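Local coordinates for cell surface protein (Putative S-layer protein) (Clostridioides difficile R20291, PDB 5NJL), which mediates cell adhesion in vitro and, as a putative S-layer protein, probably forms part of the bacterial cell surface, at residues A[255-260]-A[277-282]; A[214-219]-A[271-276]; A[243-248]-A[286-291]; A[220-225]-A[281-286]; A[235-240]-A[260-265]. All blocks are in the same frame, centred on the assembly; numbering follows the deposited sequence. Where two conformers were deposited one is given.

Contact 1: residues A[255-260]-A[277-282]. With SO4 (sulfate ion), chain T.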
# COMPACT_ATOMS: atom_id res chain seq x y z
N THR A 255 14.97 -13.57 7.76
CA THR A 255 15.03 -14.53 8.89
C THR A 255 16.33 -15.36 8.97
O THR A 255 16.64 -15.91 10.03
CB THR A 255 13.85 -15.54 8.83
OG1 THR A 255 12.66 -14.88 8.38
CG2 THR A 255 13.59 -16.20 10.20
N GLY A 256 17.07 -15.46 7.85
CA GLY A 256 18.15 -16.44 7.71
C GLY A 256 17.68 -17.67 6.95
O GLY A 256 18.37 -18.13 6.03
N LYS A 257 16.51 -18.18 7.34
CA LYS A 257 15.97 -19.46 6.85
C LYS A 257 15.72 -19.50 5.34
O LYS A 257 15.04 -18.64 4.79
CB LYS A 257 14.69 -19.82 7.61
CG LYS A 257 14.97 -20.30 9.03
CD LYS A 257 13.73 -20.43 9.90
CE LYS A 257 14.03 -21.28 11.13
NZ LYS A 257 12.99 -21.18 12.19
N TYR A 258 16.29 -20.51 4.69
CA TYR A 258 15.95 -20.89 3.31
C TYR A 258 14.83 -21.95 3.42
O TYR A 258 14.57 -22.43 4.53
CB TYR A 258 17.18 -21.47 2.61
CG TYR A 258 18.33 -20.49 2.48
CD1 TYR A 258 19.18 -20.21 3.57
CD2 TYR A 258 18.60 -19.85 1.27
CE1 TYR A 258 20.24 -19.32 3.45
CE2 TYR A 258 19.65 -18.95 1.14
CZ TYR A 258 20.47 -18.69 2.23
OH TYR A 258 21.51 -17.80 2.08
N LYS A 259 14.17 -22.30 2.31
CA LYS A 259 13.17 -23.40 2.29
C LYS A 259 12.83 -23.99 0.94
O LYS A 259 13.05 -23.36 -0.10
CB LYS A 259 11.88 -23.04 3.05
CG LYS A 259 11.23 -21.70 2.76
CD LYS A 259 10.42 -21.25 3.97
CE LYS A 259 9.78 -19.88 3.81
NZ LYS A 259 8.42 -19.97 3.20
N PHE A 260 12.33 -25.23 0.97
CA PHE A 260 11.65 -25.86 -0.16
C PHE A 260 10.37 -26.57 0.33
O PHE A 260 10.15 -26.72 1.54
CB PHE A 260 12.57 -26.80 -0.95
CG PHE A 260 12.85 -28.14 -0.29
CD1 PHE A 260 13.79 -28.25 0.73
CD2 PHE A 260 12.19 -29.29 -0.71
CE1 PHE A 260 14.06 -29.48 1.34
CE2 PHE A 260 12.45 -30.52 -0.11
CZ PHE A 260 13.39 -30.61 0.92
N GLU A 277 12.54 -26.10 6.03
CA GLU A 277 13.32 -24.87 6.17
C GLU A 277 14.52 -25.00 7.11
O GLU A 277 14.46 -25.72 8.12
CB GLU A 277 12.42 -23.70 6.61
CG GLU A 277 12.01 -23.67 8.07
CD GLU A 277 10.98 -22.59 8.37
OE1 GLU A 277 10.52 -22.52 9.53
OE2 GLU A 277 10.62 -21.82 7.44
N SER A 278 15.57 -24.26 6.77
CA SER A 278 16.86 -24.30 7.45
C SER A 278 17.70 -23.04 7.18
O SER A 278 17.82 -22.60 6.03
CB SER A 278 17.66 -25.52 6.97
OG SER A 278 18.81 -25.72 7.77
N THR A 279 18.29 -22.48 8.25
CA THR A 279 19.34 -21.45 8.11
C THR A 279 20.55 -22.01 7.33
O THR A 279 21.09 -21.33 6.45
CB THR A 279 19.80 -20.90 9.48
OG1 THR A 279 20.12 -21.98 10.35
CG2 THR A 279 18.70 -20.06 10.13
N ASN A 280 20.93 -23.24 7.64
CA ASN A 280 21.96 -23.96 6.88
C ASN A 280 21.43 -24.35 5.51
O ASN A 280 20.40 -25.01 5.41
CB ASN A 280 22.40 -25.21 7.65
CG ASN A 280 23.66 -25.85 7.09
OD1 ASN A 280 23.73 -26.22 5.91
ND2 ASN A 280 24.66 -26.00 7.95
N GLU A 281 22.15 -23.96 4.45
CA GLU A 281 21.72 -24.20 3.06
C GLU A 281 22.29 -25.48 2.43
O GLU A 281 21.76 -25.96 1.42
CB GLU A 281 22.06 -22.97 2.20
CG GLU A 281 21.50 -23.02 0.78
CD GLU A 281 21.41 -21.66 0.12
OE1 GLU A 281 20.56 -21.50 -0.79
OE2 GLU A 281 22.16 -20.74 0.51
N LYS A 282 23.37 -26.03 2.99
CA LYS A 282 23.89 -27.32 2.55
C LYS A 282 22.99 -28.46 3.03
O LYS A 282 22.63 -29.34 2.25
CB LYS A 282 25.33 -27.54 3.04
CG LYS A 282 25.94 -28.86 2.60
CD LYS A 282 27.46 -28.88 2.75
CE LYS A 282 28.04 -30.18 2.23
NZ LYS A 282 29.52 -30.14 2.17
S SO4 T . 23.90 -22.91 10.45
O1 SO4 T . 24.64 -24.10 9.96
O2 SO4 T . 23.00 -22.43 9.38
O3 SO4 T . 23.10 -23.26 11.65
O4 SO4 T . 24.86 -21.84 10.81

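Contact 2: residues A[214-219]-A[271-276]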
# COMPACT_ATOMS: atom_id res chain seq x y z
N SER A 214 -4.43 -28.05 1.00
CA SER A 214 -3.45 -28.98 1.54
C SER A 214 -3.41 -28.84 3.05
O SER A 214 -3.87 -27.82 3.61
CB SER A 214 -2.04 -28.69 1.03
OG SER A 214 -1.99 -28.46 -0.36
N ASP A 215 -2.86 -29.87 3.69
CA ASP A 215 -2.63 -29.89 5.13
C ASP A 215 -1.18 -29.45 5.27
O ASP A 215 -0.27 -30.13 4.77
CB ASP A 215 -2.85 -31.32 5.68
CG ASP A 215 -2.86 -31.39 7.22
OD1 ASP A 215 -2.34 -30.49 7.90
OD2 ASP A 215 -3.38 -32.39 7.75
N LEU A 216 -0.97 -28.31 5.93
CA LEU A 216 0.34 -27.64 5.91
C LEU A 216 1.14 -27.87 7.19
O LEU A 216 0.58 -27.90 8.30
CB LEU A 216 0.15 -26.13 5.74
CG LEU A 216 -0.72 -25.70 4.56
CD1 LEU A 216 -0.94 -24.19 4.62
CD2 LEU A 216 -0.10 -26.13 3.24
N ASN A 217 2.45 -28.02 7.02
CA ASN A 217 3.34 -28.22 8.14
C ASN A 217 4.74 -27.82 7.72
O ASN A 217 5.08 -27.96 6.55
CB ASN A 217 3.30 -29.68 8.59
CG ASN A 217 3.44 -29.83 10.09
OD1 ASN A 217 4.46 -30.34 10.58
ND2 ASN A 217 2.43 -29.37 10.83
N THR A 218 5.52 -27.31 8.67
CA THR A 218 6.90 -26.89 8.43
C THR A 218 7.85 -27.65 9.36
O THR A 218 7.61 -27.71 10.57
CB THR A 218 7.10 -25.37 8.65
OG1 THR A 218 6.12 -24.64 7.90
CG2 THR A 218 8.49 -24.93 8.21
N VAL A 219 8.92 -28.19 8.79
CA VAL A 219 9.88 -29.02 9.52
C VAL A 219 11.31 -28.57 9.21
O VAL A 219 11.53 -27.75 8.33
CB VAL A 219 9.72 -30.52 9.16
CG1 VAL A 219 8.35 -31.02 9.59
CG2 VAL A 219 9.94 -30.77 7.67
N ALA A 271 -4.04 -34.76 1.06
CA ALA A 271 -3.12 -33.82 0.41
C ALA A 271 -2.29 -33.08 1.47
O ALA A 271 -2.85 -32.40 2.37
CB ALA A 271 -3.91 -32.82 -0.41
N ILE A 272 -0.98 -33.21 1.37
CA ILE A 272 -0.05 -32.65 2.33
C ILE A 272 0.87 -31.69 1.59
O ILE A 272 1.27 -31.95 0.45
CB ILE A 272 0.82 -33.74 2.98
CG1 ILE A 272 -0.03 -34.86 3.59
CG2 ILE A 272 1.80 -33.13 3.99
CD1 ILE A 272 -1.00 -34.45 4.67
N GLU A 273 1.21 -30.58 2.25
CA GLU A 273 2.36 -29.79 1.82
C GLU A 273 3.26 -29.50 2.98
O GLU A 273 2.89 -28.82 3.95
CB GLU A 273 2.00 -28.48 1.14
CG GLU A 273 3.25 -27.84 0.55
CD GLU A 273 3.07 -26.38 0.21
OE1 GLU A 273 2.93 -25.57 1.15
OE2 GLU A 273 3.07 -26.08 -1.00
N LEU A 274 4.48 -29.99 2.84
CA LEU A 274 5.45 -29.94 3.89
C LEU A 274 6.49 -28.90 3.47
O LEU A 274 7.08 -29.02 2.40
CB LEU A 274 6.09 -31.32 4.02
CG LEU A 274 6.97 -31.60 5.23
CD1 LEU A 274 6.32 -31.11 6.52
CD2 LEU A 274 7.26 -33.09 5.28
N THR A 275 6.67 -27.89 4.31
CA THR A 275 7.74 -26.92 4.12
C THR A 275 8.97 -27.39 4.90
O THR A 275 8.88 -27.68 6.09
CB THR A 275 7.27 -25.53 4.58
OG1 THR A 275 6.11 -25.16 3.82
CG2 THR A 275 8.35 -24.48 4.36
N VAL A 276 10.10 -27.50 4.21
CA VAL A 276 11.36 -27.88 4.84
C VAL A 276 12.31 -26.67 4.84
O VAL A 276 12.81 -26.26 3.79
CB VAL A 276 12.02 -29.06 4.09
CG1 VAL A 276 13.29 -29.50 4.82
CG2 VAL A 276 11.03 -30.21 3.94

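Contact 3: residues A[243-248]-A[286-291]. With SO4 (sulfate ion), chain N.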
# COMPACT_ATOMS: atom_id res chain seq x y z
N LYS A 243 4.12 -36.73 -5.81
CA LYS A 243 5.07 -35.83 -5.19
C LYS A 243 5.43 -34.73 -6.18
O LYS A 243 5.62 -35.00 -7.37
CB LYS A 243 6.35 -36.56 -4.81
CG LYS A 243 6.26 -37.38 -3.53
CD LYS A 243 7.57 -38.10 -3.25
CE LYS A 243 7.75 -39.27 -4.21
NZ LYS A 243 9.00 -40.02 -3.94
N SER A 244 5.48 -33.50 -5.69
CA SER A 244 6.14 -32.41 -6.42
C SER A 244 7.02 -31.69 -5.41
O SER A 244 6.54 -31.28 -4.35
CB SER A 244 5.14 -31.48 -7.11
OG SER A 244 4.37 -30.77 -6.17
N ILE A 245 8.30 -31.57 -5.74
CA ILE A 245 9.29 -30.94 -4.87
C ILE A 245 9.73 -29.62 -5.53
O ILE A 245 10.11 -29.61 -6.69
CB ILE A 245 10.50 -31.88 -4.62
CG1 ILE A 245 10.06 -33.12 -3.82
CG2 ILE A 245 11.60 -31.14 -3.87
CD1 ILE A 245 11.06 -34.26 -3.80
N SER A 246 9.65 -28.52 -4.77
CA SER A 246 9.93 -27.19 -5.30
C SER A 246 11.42 -26.86 -5.32
O SER A 246 12.24 -27.66 -4.85
CB SER A 246 9.17 -26.13 -4.49
OG SER A 246 9.83 -25.81 -3.27
N ASP A 247 11.72 -25.68 -5.85
CA ASP A 247 13.09 -25.18 -6.04
C ASP A 247 14.01 -25.23 -4.85
O ASP A 247 13.69 -24.72 -3.77
CB ASP A 247 13.09 -23.72 -6.52
CG ASP A 247 12.93 -23.59 -8.01
OD1 ASP A 247 13.14 -24.60 -8.73
OD2 ASP A 247 12.58 -22.47 -8.45
N ILE A 248 15.16 -25.87 -5.10
CA ILE A 248 16.44 -25.71 -4.40
C ILE A 248 16.38 -24.89 -3.09
O ILE A 248 16.68 -25.41 -2.01
CB ILE A 248 17.54 -25.12 -5.35
CG1 ILE A 248 17.45 -25.66 -6.81
CG2 ILE A 248 18.94 -25.37 -4.81
CD1 ILE A 248 17.72 -27.15 -6.99
N ASP A 286 20.86 -31.21 0.93
CA ASP A 286 21.14 -32.64 1.14
C ASP A 286 19.86 -33.42 1.45
O ASP A 286 19.60 -34.46 0.83
CB ASP A 286 22.15 -32.85 2.28
CG ASP A 286 23.55 -32.37 1.92
OD1 ASP A 286 24.05 -32.71 0.83
OD2 ASP A 286 24.16 -31.66 2.75
N ALA A 287 19.07 -32.92 2.40
CA ALA A 287 17.72 -33.46 2.68
C ALA A 287 16.93 -33.56 1.39
O ALA A 287 16.44 -34.63 1.02
CB ALA A 287 16.99 -32.58 3.67
N LYS A 288 16.85 -32.43 0.68
CA LYS A 288 16.16 -32.35 -0.61
C LYS A 288 16.58 -33.44 -1.60
O LYS A 288 15.73 -34.12 -2.17
CB LYS A 288 16.38 -30.97 -1.25
CG LYS A 288 15.61 -30.79 -2.54
CD LYS A 288 15.64 -29.35 -3.00
CE LYS A 288 14.78 -29.20 -4.23
NZ LYS A 288 15.21 -30.04 -5.38
N ALA A 289 17.89 -33.62 -1.79
CA ALA A 289 18.40 -34.64 -2.72
C ALA A 289 18.07 -36.08 -2.27
O ALA A 289 17.83 -36.97 -3.12
CB ALA A 289 19.91 -34.47 -2.90
N ALA A 290 18.06 -36.32 -0.96
CA ALA A 290 17.70 -37.64 -0.42
C ALA A 290 16.23 -38.01 -0.70
O ALA A 290 15.93 -39.17 -0.94
CB ALA A 290 18.01 -37.72 1.07
N LEU A 291 15.35 -37.02 -0.69
CA LEU A 291 13.93 -37.26 -1.01
C LEU A 291 13.65 -37.59 -2.48
O LEU A 291 12.68 -38.28 -2.76
CB LEU A 291 13.06 -36.08 -0.57
CG LEU A 291 13.00 -35.87 0.95
CD1 LEU A 291 12.54 -34.46 1.28
CD2 LEU A 291 12.12 -36.92 1.61
S SO4 N . 9.10 -24.24 -8.11
O1 SO4 N . 9.88 -25.43 -8.53
O2 SO4 N . 8.85 -23.38 -9.29
O3 SO4 N . 9.86 -23.46 -7.11
O4 SO4 N . 7.81 -24.65 -7.51

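Contact 4: residues A[220-225]-A[281-286]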
# COMPACT_ATOMS: atom_id res chain seq x y z
N SER A 220 12.27 -29.13 9.96
CA SER A 220 13.70 -28.94 9.69
C SER A 220 14.18 -30.07 8.78
O SER A 220 13.52 -31.10 8.70
CB SER A 220 14.49 -28.94 11.00
OG SER A 220 14.28 -30.15 11.71
N PRO A 221 15.33 -29.90 8.09
CA PRO A 221 15.87 -31.01 7.28
C PRO A 221 16.31 -32.19 8.14
O PRO A 221 16.26 -33.34 7.68
CB PRO A 221 17.07 -30.39 6.55
CG PRO A 221 17.44 -29.19 7.35
CD PRO A 221 16.18 -28.69 8.00
N GLN A 222 16.72 -31.88 9.37
CA GLN A 222 17.09 -32.87 10.39
C GLN A 222 15.93 -33.81 10.69
O GLN A 222 16.14 -35.01 10.90
CB GLN A 222 17.56 -32.19 11.69
CG GLN A 222 18.90 -31.45 11.59
CD GLN A 222 18.76 -30.01 11.10
OE1 GLN A 222 17.88 -29.26 11.54
NE2 GLN A 222 19.64 -29.61 10.19
N ASP A 223 14.70 -33.26 10.71
CA ASP A 223 13.49 -34.05 10.92
C ASP A 223 13.35 -35.18 9.89
O ASP A 223 12.81 -36.25 10.19
CB ASP A 223 12.26 -33.13 10.85
CG ASP A 223 10.98 -33.84 11.23
OD1 ASP A 223 11.02 -34.75 12.07
OD2 ASP A 223 9.92 -33.47 10.67
N LEU A 224 13.82 -34.93 8.66
CA LEU A 224 13.73 -35.87 7.54
C LEU A 224 15.00 -36.64 7.17
O LEU A 224 14.92 -37.69 6.52
CB LEU A 224 13.29 -35.11 6.29
CG LEU A 224 12.05 -34.22 6.44
CD1 LEU A 224 11.69 -33.62 5.09
CD2 LEU A 224 10.88 -35.01 7.04
N TYR A 225 16.15 -36.11 7.56
CA TYR A 225 17.44 -36.62 7.06
C TYR A 225 18.54 -36.28 8.08
O TYR A 225 18.63 -35.13 8.52
CB TYR A 225 17.72 -35.97 5.70
CG TYR A 225 18.96 -36.48 5.01
CD1 TYR A 225 18.95 -37.69 4.32
CD2 TYR A 225 20.15 -35.73 5.02
CE1 TYR A 225 20.09 -38.16 3.68
CE2 TYR A 225 21.30 -36.19 4.38
CZ TYR A 225 21.26 -37.40 3.71
OH TYR A 225 22.39 -37.87 3.08
N GLU A 281 22.15 -23.96 4.45
CA GLU A 281 21.72 -24.20 3.06
C GLU A 281 22.29 -25.48 2.43
O GLU A 281 21.76 -25.96 1.42
CB GLU A 281 22.06 -22.97 2.20
CG GLU A 281 21.50 -23.02 0.78
CD GLU A 281 21.41 -21.66 0.12
OE1 GLU A 281 20.56 -21.50 -0.79
OE2 GLU A 281 22.16 -20.74 0.51
N LYS A 282 23.37 -26.03 2.99
CA LYS A 282 23.89 -27.32 2.55
C LYS A 282 22.99 -28.46 3.03
O LYS A 282 22.63 -29.34 2.25
CB LYS A 282 25.33 -27.54 3.04
CG LYS A 282 25.94 -28.86 2.60
CD LYS A 282 27.46 -28.88 2.75
CE LYS A 282 28.04 -30.18 2.23
NZ LYS A 282 29.52 -30.14 2.17
N ASP A 283 22.63 -28.42 4.32
CA ASP A 283 21.78 -29.45 4.97
C ASP A 283 20.42 -29.58 4.30
O ASP A 283 19.91 -30.68 4.09
CB ASP A 283 21.56 -29.11 6.46
CG ASP A 283 22.85 -29.15 7.28
OD1 ASP A 283 23.87 -29.70 6.81
OD2 ASP A 283 22.83 -28.62 8.41
N LEU A 284 19.83 -28.42 3.98
CA LEU A 284 18.56 -28.34 3.28
C LEU A 284 18.63 -28.98 1.89
O LEU A 284 17.75 -29.76 1.52
CB LEU A 284 18.12 -26.88 3.20
CG LEU A 284 16.71 -26.52 2.72
CD1 LEU A 284 16.20 -25.31 3.49
CD2 LEU A 284 16.67 -26.27 1.21
N LYS A 285 19.68 -28.67 1.14
CA LYS A 285 19.88 -29.26 -0.20
C LYS A 285 20.26 -30.75 -0.17
O LYS A 285 20.03 -31.47 -1.14
CB LYS A 285 20.91 -28.46 -1.01
CG LYS A 285 21.17 -29.00 -2.42
CD LYS A 285 21.59 -27.90 -3.39
CE LYS A 285 22.39 -28.44 -4.58
NZ LYS A 285 22.85 -27.33 -5.46
N ASP A 286 20.86 -31.21 0.93
CA ASP A 286 21.14 -32.64 1.14
C ASP A 286 19.86 -33.42 1.45
O ASP A 286 19.60 -34.46 0.83
CB ASP A 286 22.15 -32.85 2.28
CG ASP A 286 23.55 -32.37 1.92
OD1 ASP A 286 24.05 -32.71 0.83
OD2 ASP A 286 24.16 -31.66 2.75

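Contact 5: residues A[235-240]-A[260-265]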
# COMPACT_ATOMS: atom_id res chain seq x y z
N ASN A 235 11.38 -41.22 5.26
CA ASN A 235 10.92 -42.33 4.40
C ASN A 235 9.42 -42.31 4.12
O ASN A 235 9.00 -42.66 3.02
CB ASN A 235 11.38 -43.69 4.94
CG ASN A 235 12.84 -43.94 4.65
OD1 ASN A 235 13.26 -43.85 3.51
ND2 ASN A 235 13.62 -44.20 5.70
N MET A 236 8.62 -41.93 5.11
CA MET A 236 7.17 -41.79 4.92
C MET A 236 6.87 -40.69 3.86
O MET A 236 6.05 -40.88 2.94
CB MET A 236 6.54 -41.46 6.28
CG MET A 236 5.03 -41.35 6.32
SD MET A 236 4.50 -41.19 8.05
CE MET A 236 5.18 -39.60 8.55
N VAL A 237 7.59 -39.58 3.96
CA VAL A 237 7.45 -38.47 3.02
C VAL A 237 7.87 -38.93 1.64
O VAL A 237 7.12 -38.81 0.68
CB VAL A 237 8.28 -37.24 3.46
CG1 VAL A 237 8.21 -36.12 2.40
CG2 VAL A 237 7.79 -36.71 4.80
N ALA A 238 9.05 -39.54 1.55
CA ALA A 238 9.53 -40.06 0.27
C ALA A 238 8.58 -41.08 -0.35
O ALA A 238 8.50 -41.17 -1.57
CB ALA A 238 10.93 -40.65 0.42
N ASN A 239 7.86 -41.84 0.48
CA ASN A 239 6.86 -42.81 -0.01
C ASN A 239 5.47 -42.20 -0.29
O ASN A 239 4.55 -42.91 -0.70
CB ASN A 239 6.74 -43.99 0.98
CG ASN A 239 7.98 -44.88 0.98
OD1 ASN A 239 8.55 -45.16 -0.07
ND2 ASN A 239 8.40 -45.33 2.17
N GLY A 240 5.30 -40.90 -0.09
CA GLY A 240 4.07 -40.24 -0.52
C GLY A 240 3.92 -40.35 -2.02
O GLY A 240 4.92 -40.51 -2.73
N PHE A 260 12.33 -25.23 0.97
CA PHE A 260 11.65 -25.86 -0.16
C PHE A 260 10.37 -26.57 0.33
O PHE A 260 10.15 -26.72 1.54
CB PHE A 260 12.57 -26.80 -0.95
CG PHE A 260 12.85 -28.14 -0.29
CD1 PHE A 260 13.79 -28.25 0.73
CD2 PHE A 260 12.19 -29.29 -0.71
CE1 PHE A 260 14.06 -29.48 1.34
CE2 PHE A 260 12.45 -30.52 -0.11
CZ PHE A 260 13.39 -30.61 0.92
N THR A 261 9.52 -26.95 -0.61
CA THR A 261 8.24 -27.57 -0.27
C THR A 261 8.15 -28.91 -0.96
O THR A 261 8.68 -29.10 -2.06
CB THR A 261 7.03 -26.70 -0.70
OG1 THR A 261 7.10 -26.46 -2.11
CG2 THR A 261 7.02 -25.39 0.05
N ILE A 262 7.48 -29.85 -0.30
CA ILE A 262 7.13 -31.13 -0.90
C ILE A 262 5.63 -31.24 -0.77
O ILE A 262 5.10 -31.19 0.34
CB ILE A 262 7.74 -32.35 -0.16
CG1 ILE A 262 9.18 -32.08 0.27
CG2 ILE A 262 7.64 -33.61 -1.03
CD1 ILE A 262 9.59 -32.87 1.49
N LYS A 263 4.96 -31.31 -1.90
CA LYS A 263 3.53 -31.65 -1.92
C LYS A 263 3.47 -33.14 -2.18
O LYS A 263 4.18 -33.65 -3.04
CB LYS A 263 2.80 -30.90 -3.03
CG LYS A 263 2.76 -29.39 -2.81
CD LYS A 263 1.96 -28.64 -3.88
CE LYS A 263 1.72 -27.19 -3.45
NZ LYS A 263 0.70 -26.43 -4.23
N TYR A 264 2.63 -33.84 -1.42
CA TYR A 264 2.41 -35.26 -1.66
C TYR A 264 1.07 -35.70 -1.10
O TYR A 264 0.45 -35.00 -0.27
CB TYR A 264 3.55 -36.09 -1.07
CG TYR A 264 3.62 -36.13 0.44
CD1 TYR A 264 4.26 -35.12 1.15
CD2 TYR A 264 3.04 -37.18 1.17
CE1 TYR A 264 4.34 -35.17 2.53
CE2 TYR A 264 3.12 -37.22 2.56
CZ TYR A 264 3.76 -36.21 3.23
OH TYR A 264 3.86 -36.22 4.59
N THR A 265 0.64 -36.88 -1.53
CA THR A 265 -0.55 -37.52 -1.00
C THR A 265 -0.10 -38.59 0.01
O THR A 265 0.74 -39.46 -0.34
CB THR A 265 -1.35 -38.10 -2.15
OG1 THR A 265 -1.71 -37.02 -3.02
CG2 THR A 265 -2.62 -38.78 -1.68

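Contact 1: residues A[255-260]-A[277-282]
The ring of Tyr258 and the carboxylate of Glu281 lie aslant, their planes 37° apart. Glu281 OE2 stands over one ring face, offset toward the rim, and approaches Tyr258 CE2 to 3.1 Å; OE1 of the same carboxylate, Glu281 OE1, lies 3.3 Å from Tyr258 CD2. Chi1 (-62°) sets CG of the tyrosine anti to the carbonyl carbon; the ring edge faces Ser278 O, which lies in its plane. On the opposite face of the strand pair, Lys259 and Glu277 run side by side and point the same way, Lys259 CD reaching Glu277 OE2 at 3.5 Å. The extended chain of Lys257 passes obliquely over Glu277, ending in a long salt bridge of 3.9 Å from Lys257 NZ to Glu277 OE1. Between these layers Tyr258 and Ser278 form an antiparallel hydrogen-bonded pair: Tyr258 N gives to Ser278 O at 2.9 Å, and Ser278 N returns a bond to Tyr258 O. Ser278 OG donates to an in-plane lone pair of Asn280 O at 2.9 Å. A sulfate is held by Thr279 OG1 and by Asn280 ND2, while Asn280 OD1 caps the following helix. The arrangement is the open end of a beta hairpin, strands 258-265 and 271-278, running straight into an N-capped helix.

Contact 2: residues A[214-219]-A[271-276]
Val219 places CG1 anti to its carbonyl carbon (chi1 -63°), while Leu274 places CG anti to its backbone N (chi1 -169°) and chi2 (46°) sets CD1; the two side chains cross at about a right angle, Val219 CG1 lying 3.7 Å from Leu274 CD1. The other branch, Val219 CG2, touches Val276 CG2 at 3.9 Å. These three residues share one face of the sheet; Leu216, Glu273, Thr218 and Thr275 share the other. There the two threonines lie side by side, pointing the same way, with Thr218 OG1 3.6 Å from Thr275 CB, while Leu216 CD2 rests 3.7 Å from Glu273 OE1. The backbones pair in parallel, strand 215-219 forming one edge of a mixed four-stranded sheet beside strand 271-278. Asp215 N, Asn217 N and Val219 N donate to Ala271 O, Glu273 O and Thr275 O; in return Glu273 N and Thr275 N donate to Asp215 O and Asn217 O. The bond from Val219 N to Thr275 O, 2.7 Å, is nearly in line with the carbonyl. Glu273 OE1 forms a salt bridge with Lys212. Asn70, just before a strand of the five-stranded sheet, bonds to Ser214 OG and Ile272 O, and Leu216 packs on Thr8 and Thr10 of strand 5-10.

Contact 3: residues A[243-248]-A[286-291]
Lys288 reaches from the helix to the backbone of Ser246 and the side chain of Ile245, and contributes most of the helix's share of the contact. Apolar packing comes first. Ile245 and Lys288 slide past each other in opposite directions, Ile245 CG2 meeting Lys288 CE at 3.7 Å. One helical turn on, Leu291 CB touches Ile245 CD1 at 4.2 Å. Lys288 CD runs beside Ile248, 4.0 Å from Ile248 CA. Contacts of carbon with polar atoms form the second group. Lys288 CE is placed 3.0 Å from Ser246 O, a short approach whose detail is doubtful, and Lys288 CE also lies 3.5 Å from Ile248 N. Lys288 CG is anti to the backbone N (chi1 -176°), and the chain stays extended until chi4, -60°, turns NZ aside, leaving Lys288 NZ 3.8 Å from Ser246 O. Charged and hydrogen-bonded groups find their partners outside the pair of segments: Lys288 NZ forms a salt bridge with Glu292, Lys243 NZ bonds to Ala238 O, and Ser246 OG bonds to Thr261 N. A sulfate, probably from the crystallisation liquor, accepts a bond from Asp247 N through its O3 at 3.2 Å. Where the chain after edge strand 243-245 meets the last helix, the lysine methylenes thus lie against both an isoleucine methyl and backbone polar atoms, while the ammonium probably owes its placement mainly to the carboxylate of Glu292.

Contact 4: residues A[220-225]-A[281-286]
Pro221, at the start of a short, weakly bonded helix, and Tyr225, just after it, pack against the long helix 281-291, a helix-on-helix contact on one side of the four-stranded sheet. Tyr225 can be followed outward. Its CB lies beside Ala287, and CG is anti to the backbone N (chi1 -175°). Of the ring atoms, Tyr225 CE2 meets Asp286 CB at 4.0 Å. Tyr225 CE1 lies against Ala290 CB, one turn along the same helix. Between those two contacts the ring turns a face to the helix backbone, with Asp286 O standing 4.3 Å above the plane of the Tyr225 ring, over its centre. The ring and the Asp286 carboxylate are inclined by 32°. At the start of the short helix, Pro221 CB packs on the backbone of the long helix, 3.8 Å from Asp283 O, and also touches Ala287. Leu224, between them in sequence, turns to Leu291 and to Val276 of the sheet. Gln222 bends at chi2 (86°), its amide plane nearly perpendicular to the Asp283 carboxylate; Gln222 NE2 remains 3.8 Å from Asp283 OD2. The short helix begins at an N-cap, where Ser220 OG accepts from Asp223 N at 3.3 Å.

Contact 5: residues A[235-240]-A[260-265]
Val237, Tyr264 and Gly240 give up most of the surface buried where helix 232-238 and the turn after it lie on strand 258-265. Val237 uses both methyls. CG1, anti to the backbone N (chi1 175°), meets Ile262 CD1 at 3.6 Å and Tyr264 CE1 at 4.0 Å; Val237 CG2 touches the phenolic end of the ring, 4.0 Å from Tyr264 OH. The valine crosses each of these two strand side chains at about a right angle, and Val237 CA lies over one face of the tyrosine ring. Tyr264 starts with CG between its backbone N and carbonyl carbon (chi1 69°), the crowded position. From there the ring spans the end of the helix, with CE1 and OH against Val237 and CD2 against the turn.

Gly240 supplies that turn. Its CA approaches Tyr264 CD2 to 3.6 Å and Thr265 O to 3.4 Å, a close fit made possible by the absence of a side chain on a residue whose beta position would point toward the strand. A backbone bond of 2.9 Å from Gly240 N to Val237 O holds the turn to the helix. Around this group Val237 also packs on Leu274, and Ile262 on Ile245 and Leu291, so the contact belongs to the buried core between sheet and helices. Across it the meeting atoms are mainly methyls, ring carbons and a glycine CA. Cohesion probably comes largely from close apolar fit, with the sheet's backbone polar groups engaged by neighbouring strands: Ile262 pairs with Leu274, and Tyr264 with Ile272.

Overall arrangement
All five contacts lie in one alpha/beta unit at the C-terminal end of an extended chain; the contact centres are about 29 to 37 Å from the chain's centre. Contacts 1 and 2 join neighbouring strands of the mixed sheet, ordered 215-219, 271-278, 258-265, 243-245. The centres of contact 1 and contact 2 are about 16 Å apart. Contacts 3, 4 and 5 pack helices 281-291, 221-224 and 232-238 with the sheet or with each other; the centre of contact 5 is about 9 Å from those of contacts 2 and 3. Along the chain, the first strand and two helices precede the three remaining strands, and the last helix closes the unit. Its segments interlock, bringing distant sequence together, with contact 5 buried and contacts 1 and 3 at the surface.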